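Local coordinates for N-terminal acetyltransferase-like protein (Chaetomium thermophilum, PDB 5NNP) that is probably the auxiliary, tetratricopeptide-repeat subunit of an N-terminal acetyltransferase of the NatA type, a helical scaffold for the catalytic partner, at residues 501-504 against 505-509. Numbering follows the deposited sequence.
Sequences GNTA and LALKR
Asn502 holds the start of helix 503-523 with both of its carbonyl groups. From the N-cap position its side-chain OD1 accepts the amide N of Leu505 at 3.3 Å, a nearly straight bond whose donor nevertheless stands above the plane of the side-chain amide, 57° out of it. The main-chain O of Asn502 takes the amide N of Ala506 at 3.0 Å, beginning the i to i+4 ladder that Thr503 O to Leu507 N (3.0 Å) and Ala504 O to Lys508 N (3.1 Å) carry on. With CG anti to the backbone N (chi1 -159°) and beside the carbonyl carbon, the asparagine side chain leans forward to the first turn. Its far end then passes obliquely over the isobutyl group of Leu505, ND2 lying 3.4 Å from CD1. Trp497 of helix 487-499 touches both side chains, tying the cap to the preceding helix. Next along the helix, Thr503 and Leu507, one turn apart, run side by side, and their methyls CG2 and CD1 meet loosely at 4.1 Å. Both reach helix 554-572, Thr503 at Met570 and Leu507 at Leu566 and Tyr567, whereas Ala504 packs on helix 646-649. Gly501, with positive phi (93°), closes helix 487-499 in a Schellman motif, and so one helix ends and the next is capped within two residues, the compact turn of a helical hairpin. Replacing Asn502 by an alanine would probably leave Leu505 N without its capping acceptor and Leu505 CD1 without the amide beside it. The chemistry is that of an asparagine N-cap: a neutral amide side chain supplies an acceptor to a first-turn N-H, while the aliphatic groups beyond it join the helix to its neighbours in the scaffold.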
loop_
_atom_site.group_PDB
_atom_site.type_symbol
_atom_site.label_atom_id
_atom_site.label_comp_id
_atom_site.label_asym_id
_atom_site.label_seq_id
_atom_site.Cartn_x
_atom_site.Cartn_y
_atom_site.Cartn_z
ATOM N N GLY A 501 3.442 -17.091 26.182
ATOM C CA GLY A 501 2.894 -16.486 27.381
ATOM C C GLY A 501 3.441 -15.102 27.698
ATOM O O GLY A 501 3.160 -14.572 28.762
ATOM N N ASN A 502 4.210 -14.510 26.787
ATOM C CA ASN A 502 4.836 -13.215 27.051
ATOM C C ASN A 502 3.949 -12.052 26.603
ATOM O O ASN A 502 4.220 -11.399 25.585
ATOM C CB ASN A 502 6.205 -13.124 26.366
ATOM C CG ASN A 502 7.106 -12.059 26.985
ATOM O OD1 ASN A 502 6.631 -11.025 27.453
ATOM N ND2 ASN A 502 8.413 -12.310 26.988
ATOM N N THR A 503 2.901 -11.793 27.380
ATOM C CA THR A 503 1.919 -10.761 27.052
ATOM C C THR A 503 2.576 -9.411 26.778
ATOM O O THR A 503 2.130 -8.667 25.915
ATOM C CB THR A 503 0.885 -10.611 28.189
ATOM O OG1 THR A 503 0.429 -11.910 28.575
ATOM C CG2 THR A 503 -0.314 -9.794 27.750
ATOM N N ALA A 504 3.647 -9.111 27.505
ATOM C CA ALA A 504 4.313 -7.821 27.384
ATOM C C ALA A 504 4.888 -7.601 25.988
ATOM O O ALA A 504 4.580 -6.595 25.355
ATOM C CB ALA A 504 5.405 -7.687 28.433
ATOM N N LEU A 505 5.716 -8.532 25.504
ATOM C CA LEU A 505 6.364 -8.345 24.207
ATOM C C LEU A 505 5.377 -8.556 23.069
ATOM O O LEU A 505 5.521 -7.979 21.989
ATOM C CB LEU A 505 7.546 -9.291 24.035
ATOM C CG LEU A 505 8.752 -9.123 24.947
ATOM C CD1 LEU A 505 9.700 -10.262 24.651
ATOM C CD2 LEU A 505 9.437 -7.767 24.766
ATOM N N ALA A 506 4.377 -9.392 23.303
ATOM C CA ALA A 506 3.335 -9.573 22.309
ATOM C C ALA A 506 2.622 -8.242 22.057
ATOM O O ALA A 506 2.491 -7.813 20.912
ATOM C CB ALA A 506 2.355 -10.638 22.755
ATOM N N LEU A 507 2.177 -7.580 23.128
ATOM C CA LEU A 507 1.466 -6.309 22.979
ATOM C C LEU A 507 2.374 -5.244 22.355
ATOM O O LEU A 507 1.943 -4.461 21.492
ATOM C CB LEU A 507 0.924 -5.821 24.329
ATOM C CG LEU A 507 -0.302 -6.512 24.938
ATOM C CD1 LEU A 507 -0.544 -5.989 26.323
ATOM C CD2 LEU A 507 -1.542 -6.313 24.094
ATOM N N LYS A 508 3.632 -5.229 22.791
ATOM C CA LYS A 508 4.592 -4.252 22.301
ATOM C C LYS A 508 4.696 -4.338 20.780
ATOM O O LYS A 508 4.675 -3.318 20.089
ATOM C CB LYS A 508 5.957 -4.461 22.951
ATOM C CG LYS A 508 7.006 -3.437 22.550
ATOM C CD LYS A 508 6.556 -2.035 22.907
ATOM C CE LYS A 508 7.681 -1.022 22.738
ATOM N NZ LYS A 508 7.324 0.312 23.304
ATOM N N ARG A 509 4.776 -5.562 20.263
ATOM C CA ARG A 509 4.842 -5.783 18.814
ATOM C C ARG A 509 3.588 -5.290 18.097
ATOM O O ARG A 509 3.684 -4.545 17.115
ATOM C CB ARG A 509 5.055 -7.263 18.505
ATOM C CG ARG A 509 6.317 -7.832 19.114
ATOM C CD ARG A 509 7.550 -7.232 18.441
ATOM N NE ARG A 509 8.763 -7.787 19.022
ATOM C CZ ARG A 509 9.410 -7.257 20.055
ATOM N NH1 ARG A 509 8.967 -6.150 20.618
ATOM N NH2 ARG A 509 10.502 -7.843 20.529
#